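Long-range contacts in putative dihydrodipicolinate synthase (PDB 2PCQ), which belongs to the dihydrodipicolinate synthetase family and folds as a TIM barrel of eight parallel strands, with four chains in the assembly: residues E71-L81 / Y111-M119; M1-F10 / V32-E43. All blocks are in the same frame, centred on the assembly; numbering follows the deposited sequence.

Contact 1 (E71-L81 / Y111-M119); sequences EETLPQAEGAL and YYEALAEKM
Tyr111 reaches across from helix 111-118 and carries much of its contact with residues 71-81. Its CB does not itself aim at the other helix; with CG anti to the backbone N (chi1 -175°), the ring comes nearer the start of helix 74-81. CD1 is the first ring atom to meet the other helix, 3.5 Å from Leu74 CD2, the two side chains sliding past each other in opposite directions. CE1 comes next, with the carbonyl carbon of Thr73 at the ring edge. At the tip, OH lies 3.8 Å from Ala77 CB and pairs with a water at 2.6 Å, which also accepts from Glu71 N. A tyrosine suits this place: its length spans the gap with carbon, while its hydroxyl meets the polar backbone before the helix through water.

Farther along, small and branched side chains fit together. Leu74 CD2 also rests on Ala114 CB, and Ala77 CB, short enough to admit a neighbour, takes Leu115 CD2 at 3.9 Å. Leu81 sets both of its methyls against Lys118 CB, with CD1 also 4.0 Å from Leu115 CD2; Lys118 contributes only the aliphatic root of its chain, whose end leads away. The side chains of selenomethionine Met119 and Leu81 slide past each other in opposite directions, Met119 SE lying 4.1 Å from Leu81 CG.

The helix axes stay 11.0 Å apart at closest approach and run in nearly the same direction, 26° apart. Beneath them, Ala77, Leu81 and Tyr111 rest on Leu69 of strand 66-69 and Leu115 on Ala94 of strand 91-94, the packing of consecutive outer helices against the strands of a TIM barrel.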
loop_
_atom_site.group_PDB
_atom_site.type_symbol
_atom_site.label_atom_id
_atom_site.label_comp_id
_atom_site.label_asym_id
_atom_site.label_seq_id
_atom_site.Cartn_x
_atom_site.Cartn_y
_atom_site.Cartn_z
ATOM N N GLU A 71 18.655 -10.431 -11.478
ATOM C CA GLU A 71 19.398 -9.340 -12.095
ATOM C C GLU A 71 18.407 -8.284 -12.570
ATOM O O GLU A 71 17.202 -8.540 -12.655
ATOM C CB GLU A 71 20.226 -9.844 -13.283
ATOM C CG GLU A 71 21.279 -10.899 -12.953
ATOM C CD GLU A 71 22.303 -10.433 -11.932
ATOM O OE1 GLU A 71 22.669 -9.239 -11.938
ATOM O OE2 GLU A 71 22.757 -11.274 -11.125
ATOM N N GLU A 72 18.926 -7.103 -12.887
ATOM C CA GLU A 72 18.105 -5.987 -13.333
ATOM C C GLU A 72 18.049 -5.874 -14.851
ATOM O O GLU A 72 17.119 -5.281 -15.388
ATOM C CB GLU A 72 18.653 -4.674 -12.767
ATOM C CG GLU A 72 18.819 -4.625 -11.247
ATOM C CD GLU A 72 17.527 -4.304 -10.503
ATOM O OE1 GLU A 72 16.483 -4.086 -11.159
ATOM O OE2 GLU A 72 17.562 -4.268 -9.252
ATOM N N THR A 73 19.041 -6.433 -15.543
ATOM C CA THR A 73 19.090 -6.345 -17.002
ATOM C C THR A 73 19.583 -7.623 -17.674
ATOM O O THR A 73 20.173 -8.488 -17.034
ATOM C CB THR A 73 20.023 -5.208 -17.454
ATOM O OG1 THR A 73 21.379 -5.541 -17.121
ATOM C CG2 THR A 73 19.648 -3.905 -16.766
ATOM N N LEU A 74 19.344 -7.725 -18.977
ATOM C CA LEU A 74 19.777 -8.891 -19.731
ATOM C C LEU A 74 21.302 -9.002 -19.752
ATOM O O LEU A 74 21.848 -10.083 -19.567
ATOM C CB LEU A 74 19.205 -8.840 -21.152
ATOM C CG LEU A 74 17.701 -9.144 -21.198
ATOM C CD1 LEU A 74 17.146 -8.897 -22.590
ATOM C CD2 LEU A 74 17.475 -10.597 -20.775
ATOM N N PRO A 75 22.014 -7.884 -19.975
ATOM C CA PRO A 75 23.476 -7.992 -19.984
ATOM C C PRO A 75 24.015 -8.574 -18.675
ATOM O O PRO A 75 24.927 -9.398 -18.687
ATOM C CB PRO A 75 23.922 -6.553 -20.216
ATOM C CG PRO A 75 22.854 -6.041 -21.133
ATOM C CD PRO A 75 21.587 -6.562 -20.474
ATOM N N GLN A 76 23.450 -8.144 -17.549
ATOM C CA GLN A 76 23.882 -8.645 -16.244
ATOM C C GLN A 76 23.435 -10.088 -16.048
ATOM O O GLN A 76 24.120 -10.877 -15.402
ATOM C CB GLN A 76 23.301 -7.787 -15.116
ATOM C CG GLN A 76 23.924 -6.411 -14.988
ATOM C CD GLN A 76 23.074 -5.476 -14.160
ATOM O OE1 GLN A 76 21.913 -5.225 -14.488
ATOM N NE2 GLN A 76 23.645 -4.952 -13.080
ATOM N N ALA A 77 22.278 -10.422 -16.607
ATOM C CA ALA A 77 21.729 -11.764 -16.497
ATOM C C ALA A 77 22.524 -12.802 -17.288
ATOM O O ALA A 77 22.647 -13.952 -16.862
ATOM C CB ALA A 77 20.280 -11.765 -16.965
ATOM N N GLU A 78 23.063 -12.398 -18.433
ATOM C CA GLU A 78 23.809 -13.319 -19.285
ATOM C C GLU A 78 24.877 -14.136 -18.558
ATOM O O GLU A 78 24.917 -15.358 -18.688
ATOM C CB GLU A 78 24.420 -12.557 -20.468
ATOM C CG GLU A 78 25.934 -12.599 -20.565
ATOM C CD GLU A 78 26.443 -12.024 -21.873
ATOM O OE1 GLU A 78 27.677 -11.949 -22.053
ATOM O OE2 GLU A 78 25.606 -11.649 -22.724
ATOM N N GLY A 79 25.731 -13.470 -17.789
ATOM C CA GLY A 79 26.772 -14.182 -17.067
ATOM C C GLY A 79 26.220 -15.147 -16.031
ATOM O O GLY A 79 26.707 -16.270 -15.887
ATOM N N ALA A 80 25.199 -14.707 -15.304
ATOM C CA ALA A 80 24.581 -15.536 -14.282
ATOM C C ALA A 80 24.027 -16.806 -14.912
ATOM O O ALA A 80 24.183 -17.897 -14.367
ATOM C CB ALA A 80 23.467 -14.766 -13.585
ATOM N N LEU A 81 23.383 -16.662 -16.066
ATOM C CA LEU A 81 22.808 -17.807 -16.758
ATOM C C LEU A 81 23.896 -18.765 -17.243
ATOM O O LEU A 81 23.785 -19.974 -17.053
ATOM C CB LEU A 81 21.945 -17.336 -17.935
ATOM C CG LEU A 81 21.154 -18.401 -18.706
ATOM C CD1 LEU A 81 19.984 -17.752 -19.427
ATOM C CD2 LEU A 81 22.068 -19.121 -19.689
ATOM N N TYR A 111 12.226 -9.992 -21.269
ATOM C CA TYR A 111 13.242 -10.462 -20.332
ATOM C C TYR A 111 13.195 -11.986 -20.194
ATOM O O TYR A 111 14.189 -12.673 -20.420
ATOM C CB TYR A 111 13.027 -9.813 -18.960
ATOM C CG TYR A 111 14.098 -10.134 -17.938
ATOM C CD1 TYR A 111 15.403 -9.659 -18.087
ATOM C CD2 TYR A 111 13.809 -10.923 -16.825
ATOM C CE1 TYR A 111 16.393 -9.961 -17.150
ATOM C CE2 TYR A 111 14.791 -11.231 -15.883
ATOM C CZ TYR A 111 16.077 -10.749 -16.053
ATOM O OH TYR A 111 17.041 -11.057 -15.126
ATOM N N TYR A 112 12.031 -12.508 -19.830
ATOM C CA TYR A 112 11.863 -13.941 -19.649
ATOM C C TYR A 112 12.029 -14.756 -20.930
ATOM O O TYR A 112 12.570 -15.857 -20.898
ATOM C CB TYR A 112 10.499 -14.231 -19.020
ATOM C CG TYR A 112 10.454 -13.951 -17.534
ATOM C CD1 TYR A 112 9.622 -12.958 -17.012
ATOM C CD2 TYR A 112 11.245 -14.680 -16.647
ATOM C CE1 TYR A 112 9.580 -12.702 -15.640
ATOM C CE2 TYR A 112 11.210 -14.431 -15.276
ATOM C CZ TYR A 112 10.376 -13.445 -14.780
ATOM O OH TYR A 112 10.324 -13.214 -13.426
ATOM N N GLU A 113 11.568 -14.222 -22.055
ATOM C CA GLU A 113 11.692 -14.944 -23.315
ATOM C C GLU A 113 13.155 -15.043 -23.728
ATOM O O GLU A 113 13.576 -16.046 -24.296
ATOM C CB GLU A 113 10.863 -14.257 -24.402
ATOM C CG GLU A 113 9.379 -14.229 -24.067
ATOM C CD GLU A 113 8.552 -13.484 -25.091
ATOM O OE1 GLU A 113 9.114 -12.628 -25.806
ATOM O OE2 GLU A 113 7.333 -13.744 -25.167
ATOM N N ALA A 114 13.934 -14.008 -23.423
ATOM C CA ALA A 114 15.352 -14.013 -23.753
ATOM C C ALA A 114 16.061 -15.093 -22.936
ATOM O O ALA A 114 16.862 -15.862 -23.468
ATOM C CB ALA A 114 15.963 -12.652 -23.462
ATOM N N LEU A 115 15.765 -15.149 -21.640
ATOM C CA LEU A 115 16.379 -16.145 -20.769
ATOM C C LEU A 115 15.924 -17.565 -21.124
ATOM O O LEU A 115 16.735 -18.488 -21.184
ATOM C CB LEU A 115 16.039 -15.853 -19.303
ATOM C CG LEU A 115 16.455 -14.491 -18.729
ATOM C CD1 LEU A 115 16.026 -14.407 -17.266
ATOM C CD2 LEU A 115 17.962 -14.301 -18.849
ATOM N N ALA A 116 14.624 -17.728 -21.364
ATOM C CA ALA A 116 14.051 -19.031 -21.701
ATOM C C ALA A 116 14.594 -19.568 -23.018
ATOM O O ALA A 116 14.564 -20.772 -23.271
ATOM C CB ALA A 116 12.529 -18.934 -21.772
ATOM N N GLU A 117 15.088 -18.668 -23.858
ATOM C CA GLU A 117 15.636 -19.058 -25.146
ATOM C C GLU A 117 16.950 -19.806 -24.930
ATOM O O GLU A 117 17.336 -20.644 -25.746
ATOM C CB GLU A 117 15.885 -17.809 -25.997
ATOM C CG GLU A 117 16.275 -18.086 -27.439
ATOM C CD GLU A 117 15.205 -18.857 -28.192
ATOM O OE1 GLU A 117 14.038 -18.405 -28.208
ATOM O OE2 GLU A 117 15.534 -19.915 -28.770
ATOM N N LYS A 118 17.620 -19.521 -23.817
ATOM C CA LYS A 118 18.912 -20.140 -23.507
ATOM C C LYS A 118 18.867 -21.229 -22.423
ATOM O O LYS A 118 19.745 -22.098 -22.372
ATOM C CB LYS A 118 19.900 -19.053 -23.057
ATOM C CG LYS A 118 20.022 -17.855 -24.000
ATOM C CD LYS A 118 20.632 -18.229 -25.345
ATOM C CE LYS A 118 22.072 -18.682 -25.193
ATOM N NZ LYS A 118 22.700 -19.003 -26.508
HETATM N N MSE A 119 17.853 -21.193 -21.565
HETATM C CA MSE A 119 17.793 -22.180 -20.504
HETATM C C MSE A 119 16.410 -22.296 -19.914
HETATM O O MSE A 119 15.648 -21.341 -19.888
HETATM C CB MSE A 119 18.760 -21.795 -19.381
HETATM C CG MSE A 119 19.644 -22.906 -18.883
HETATM SE SE MSE A 119 20.615 -22.218 -17.381
HETATM C CE MSE A 119 20.105 -23.613 -16.119
HETATM O O HOH W 1 16.364 -11.839 -12.700
#

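Contact 2 (M1-F10 / V32-E43); sequences MILPPIPTPF and VDGLLVYGSNGE
Asp33 and Ile2 are joined by a pair of bonds. With CG beside its own backbone N (chi1 -68°), the Asp33 carboxylate turns so that OD2 accepts from Ile2 N at 2.9 Å, on its anti side, while Asp33 N returns a bond to Ile2 O. Arg205 forms a salt bridge with the same OD2, so an aspartate serves both a backbone N-H and a positive charge. The Met1 side chain runs obliquely over Asp33.

The Pro4 ring points its CD end at Val32, 3.5 Å from CG2, and its CG crosses Leu35 CD2 at a slant. Proline has no N-H to give, and its CD lies against Gly34 O instead. The pairing continues with Leu36 N bonding to Pro4 O at 3.2 Å. Here the first two parallel strands of the barrel lie side by side, connected through helix 18-28 in a beta-alpha-beta unit, whose crossover is right-handed as is usual for this motif. Pro5 and Leu36 share one face of the sheet, and Pro5 lies alongside Asn41, both pointing the same way. Ile6 points to the other face, where its CG2 meets Leu35 CD2. A water bonded to Ile6 O, Leu36 O and Gly39 N bridges the two strands here.

Beyond them, Thr8 OG1 donates to Gly42 O over 2.7 Å, in the carbonyl plane and on a lone pair. A second water donates to the same hydroxyl, which also meets the Tyr38 ring at its edge, 3.6 Å from CE1. The Phe10 ring and the Glu43 carboxylate are turned 60° apart, with Phe10 CE2 3.5 Å from Glu43 OE1, which is hydrogen-bonded to His46 ND1 and Arg256 N.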
loop_
_atom_site.group_PDB
_atom_site.type_symbol
_atom_site.label_atom_id
_atom_site.label_comp_id
_atom_site.label_asym_id
_atom_site.label_seq_id
_atom_site.Cartn_x
_atom_site.Cartn_y
_atom_site.Cartn_z
HETATM N N MSE A 1 7.570 -31.966 -4.995
HETATM C CA MSE A 1 8.859 -32.174 -4.280
HETATM C C MSE A 1 9.061 -31.149 -3.180
HETATM O O MSE A 1 8.299 -30.184 -3.056
HETATM C CB MSE A 1 10.027 -32.088 -5.259
HETATM C CG MSE A 1 9.916 -33.037 -6.425
HETATM SE SE MSE A 1 11.537 -32.994 -7.458
HETATM C CE MSE A 1 11.125 -31.417 -8.526
ATOM N N ILE A 2 10.103 -31.367 -2.388
ATOM C CA ILE A 2 10.462 -30.472 -1.299
ATOM C C ILE A 2 11.909 -30.061 -1.522
ATOM O O ILE A 2 12.803 -30.910 -1.548
ATOM C CB ILE A 2 10.371 -31.178 0.082
ATOM C CG1 ILE A 2 8.930 -31.635 0.362
ATOM C CG2 ILE A 2 10.874 -30.241 1.181
ATOM C CD1 ILE A 2 7.926 -30.480 0.417
ATOM N N LEU A 3 12.127 -28.765 -1.711
ATOM C CA LEU A 3 13.473 -28.246 -1.920
ATOM C C LEU A 3 13.729 -27.076 -0.990
ATOM O O LEU A 3 12.866 -26.230 -0.788
ATOM C CB LEU A 3 13.678 -27.764 -3.360
ATOM C CG LEU A 3 13.615 -28.784 -4.493
ATOM C CD1 LEU A 3 12.165 -29.073 -4.861
ATOM C CD2 LEU A 3 14.363 -28.231 -5.691
ATOM N N PRO A 4 14.923 -27.021 -0.391
ATOM C CA PRO A 4 15.173 -25.892 0.497
ATOM C C PRO A 4 16.032 -24.824 -0.176
ATOM O O PRO A 4 16.900 -25.136 -0.991
ATOM C CB PRO A 4 15.910 -26.539 1.655
ATOM C CG PRO A 4 16.815 -27.505 0.925
ATOM C CD PRO A 4 15.878 -28.116 -0.124
ATOM N N PRO A 5 15.766 -23.546 0.126
ATOM C CA PRO A 5 16.567 -22.471 -0.462
ATOM C C PRO A 5 17.737 -22.335 0.516
ATOM O O PRO A 5 17.629 -21.647 1.533
ATOM C CB PRO A 5 15.620 -21.273 -0.419
ATOM C CG PRO A 5 14.823 -21.526 0.825
ATOM C CD PRO A 5 14.530 -23.016 0.730
ATOM N N ILE A 6 18.846 -23.009 0.231
ATOM C CA ILE A 6 19.977 -22.952 1.146
ATOM C C ILE A 6 20.629 -21.578 1.238
ATOM O O ILE A 6 20.804 -20.883 0.237
ATOM C CB ILE A 6 21.069 -23.997 0.795
ATOM C CG1 ILE A 6 21.715 -23.672 -0.552
ATOM C CG2 ILE A 6 20.457 -25.394 0.770
ATOM C CD1 ILE A 6 22.948 -24.510 -0.835
ATOM N N PRO A 7 20.981 -21.161 2.460
ATOM C CA PRO A 7 21.618 -19.857 2.625
ATOM C C PRO A 7 23.050 -19.906 2.116
ATOM O O PRO A 7 23.610 -20.987 1.930
ATOM C CB PRO A 7 21.538 -19.623 4.132
ATOM C CG PRO A 7 21.628 -21.004 4.689
ATOM C CD PRO A 7 20.723 -21.794 3.766
ATOM N N THR A 8 23.625 -18.735 1.856
ATOM C CA THR A 8 25.003 -18.646 1.395
ATOM C C THR A 8 25.801 -18.110 2.578
ATOM O O THR A 8 25.610 -16.972 3.006
ATOM C CB THR A 8 25.138 -17.689 0.200
ATOM O OG1 THR A 8 24.336 -18.174 -0.884
ATOM C CG2 THR A 8 26.594 -17.608 -0.252
ATOM N N PRO A 9 26.701 -18.936 3.131
ATOM C CA PRO A 9 27.541 -18.582 4.278
ATOM C C PRO A 9 28.574 -17.482 4.076
ATOM O O PRO A 9 29.268 -17.447 3.067
ATOM C CB PRO A 9 28.217 -19.908 4.642
ATOM C CG PRO A 9 27.294 -20.952 4.079
ATOM C CD PRO A 9 26.901 -20.347 2.761
ATOM N N PHE A 10 28.652 -16.591 5.062
ATOM C CA PHE A 10 29.626 -15.501 5.106
ATOM C C PHE A 10 30.163 -15.597 6.535
ATOM O O PHE A 10 29.433 -16.028 7.428
ATOM C CB PHE A 10 28.957 -14.123 4.958
ATOM C CG PHE A 10 28.335 -13.872 3.613
ATOM C CD1 PHE A 10 29.127 -13.606 2.501
ATOM C CD2 PHE A 10 26.947 -13.900 3.461
ATOM C CE1 PHE A 10 28.549 -13.368 1.251
ATOM C CE2 PHE A 10 26.359 -13.665 2.223
ATOM C CZ PHE A 10 27.161 -13.399 1.111
ATOM N N VAL A 32 16.466 -33.939 1.113
ATOM C CA VAL A 32 15.486 -33.330 0.215
ATOM C C VAL A 32 15.567 -33.828 -1.227
ATOM O O VAL A 32 16.484 -34.559 -1.593
ATOM C CB VAL A 32 15.651 -31.790 0.213
ATOM C CG1 VAL A 32 15.341 -31.231 1.598
ATOM C CG2 VAL A 32 17.084 -31.424 -0.179
ATOM N N ASP A 33 14.604 -33.415 -2.047
ATOM C CA ASP A 33 14.559 -33.821 -3.451
ATOM C C ASP A 33 15.574 -33.081 -4.316
ATOM O O ASP A 33 15.948 -33.552 -5.389
ATOM C CB ASP A 33 13.155 -33.595 -4.011
ATOM C CG ASP A 33 12.128 -34.519 -3.392
ATOM O OD1 ASP A 33 12.168 -35.729 -3.693
ATOM O OD2 ASP A 33 11.292 -34.039 -2.597
ATOM N N GLY A 34 16.007 -31.919 -3.844
ATOM C CA GLY A 34 16.969 -31.126 -4.583
ATOM C C GLY A 34 17.219 -29.827 -3.849
ATOM O O GLY A 34 16.577 -29.549 -2.838
ATOM N N LEU A 35 18.146 -29.024 -4.356
ATOM C CA LEU A 35 18.468 -27.760 -3.715
ATOM C C LEU A 35 18.198 -26.565 -4.611
ATOM O O LEU A 35 18.238 -26.670 -5.838
ATOM C CB LEU A 35 19.950 -27.720 -3.328
ATOM C CG LEU A 35 20.560 -28.808 -2.444
ATOM C CD1 LEU A 35 22.065 -28.575 -2.367
ATOM C CD2 LEU A 35 19.936 -28.783 -1.053
ATOM N N LEU A 36 17.917 -25.429 -3.979
ATOM C CA LEU A 36 17.736 -24.178 -4.702
ATOM C C LEU A 36 18.901 -23.320 -4.232
ATOM O O LEU A 36 18.961 -22.938 -3.060
ATOM C CB LEU A 36 16.416 -23.482 -4.346
ATOM C CG LEU A 36 16.398 -21.979 -4.688
ATOM C CD1 LEU A 36 16.753 -21.755 -6.157
ATOM C CD2 LEU A 36 15.029 -21.392 -4.377
ATOM N N VAL A 37 19.837 -23.047 -5.134
ATOM C CA VAL A 37 20.999 -22.223 -4.813
ATOM C C VAL A 37 20.689 -20.773 -5.203
ATOM O O VAL A 37 20.155 -20.516 -6.277
ATOM C CB VAL A 37 22.257 -22.697 -5.587
ATOM C CG1 VAL A 37 23.461 -21.852 -5.196
ATOM C CG2 VAL A 37 22.527 -24.164 -5.292
ATOM N N TYR A 38 21.017 -19.839 -4.317
ATOM C CA TYR A 38 20.773 -18.419 -4.551
ATOM C C TYR A 38 19.287 -18.082 -4.675
ATOM O O TYR A 38 18.885 -17.299 -5.541
ATOM C CB TYR A 38 21.520 -17.925 -5.802
ATOM C CG TYR A 38 23.033 -18.041 -5.728
ATOM C CD1 TYR A 38 23.701 -17.974 -4.503
ATOM C CD2 TYR A 38 23.798 -18.193 -6.885
ATOM C CE1 TYR A 38 25.093 -18.055 -4.431
ATOM C CE2 TYR A 38 25.199 -18.270 -6.826
ATOM C CZ TYR A 38 25.834 -18.202 -5.598
ATOM O OH TYR A 38 27.207 -18.265 -5.528
ATOM N N GLY A 39 18.479 -18.693 -3.813
ATOM C CA GLY A 39 17.054 -18.412 -3.792
ATOM C C GLY A 39 16.904 -17.113 -3.020
ATOM O O GLY A 39 17.912 -16.490 -2.694
ATOM N N SER A 40 15.678 -16.694 -2.712
ATOM C CA SER A 40 15.491 -15.441 -1.980
ATOM C C SER A 40 16.135 -15.454 -0.591
ATOM O O SER A 40 16.491 -14.405 -0.060
ATOM C CB SER A 40 13.999 -15.086 -1.872
ATOM O OG SER A 40 13.263 -16.094 -1.199
ATOM N N ASN A 41 16.289 -16.635 -0.001
ATOM C CA ASN A 41 16.923 -16.745 1.313
ATOM C C ASN A 41 18.428 -16.990 1.174
ATOM O O ASN A 41 19.139 -17.118 2.173
ATOM C CB ASN A 41 16.296 -17.895 2.114
ATOM C CG ASN A 41 15.034 -17.479 2.849
ATOM O OD1 ASN A 41 15.094 -16.940 3.959
ATOM N ND2 ASN A 41 13.881 -17.718 2.228
ATOM N N GLY A 42 18.909 -17.041 -0.067
ATOM C CA GLY A 42 20.319 -17.300 -0.316
ATOM C C GLY A 42 21.261 -16.115 -0.474
ATOM O O GLY A 42 22.439 -16.308 -0.766
ATOM N N GLU A 43 20.753 -14.898 -0.286
ATOM C CA GLU A 43 21.555 -13.680 -0.398
ATOM C C GLU A 43 22.327 -13.538 -1.705
ATOM O O GLU A 43 23.439 -13.010 -1.729
ATOM C CB GLU A 43 22.524 -13.568 0.788
ATOM C CG GLU A 43 21.820 -13.303 2.115
ATOM C CD GLU A 43 22.777 -13.184 3.289
ATOM O OE1 GLU A 43 23.411 -12.118 3.446
ATOM O OE2 GLU A 43 22.895 -14.162 4.056
HETATM O O HOH W 2 19.012 -20.536 -1.762
HETATM O O HOH W 3 22.421 -20.047 -1.746
HETATM O O HOH W 4 21.828 -16.541 2.841
#

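How the contacts relate
Contact 2 lies about 6 Å (centre to centre) from the centre of the chain and contact 1 on the outer layer of the same barrel; their centres are 20 Å apart and their nearest atoms about 7 Å, without touching. Strand 66-69 links them: it follows strand 36-37 of contact 2 around the barrel and leads into helix 74-87 of contact 1. Arg52 reaches both, its backbone O bonding to Tyr38 OH and its side chain making a long, weak ion pair with Glu71. Both contacts also border the second subunit, through Gln76 bonded to Val45 of the second subunit, and Ser40 bonded to Tyr100 of the second subunit. The potassium ion, bound at Ala143 and Val148, is about 14 Å from the Met119 side chain.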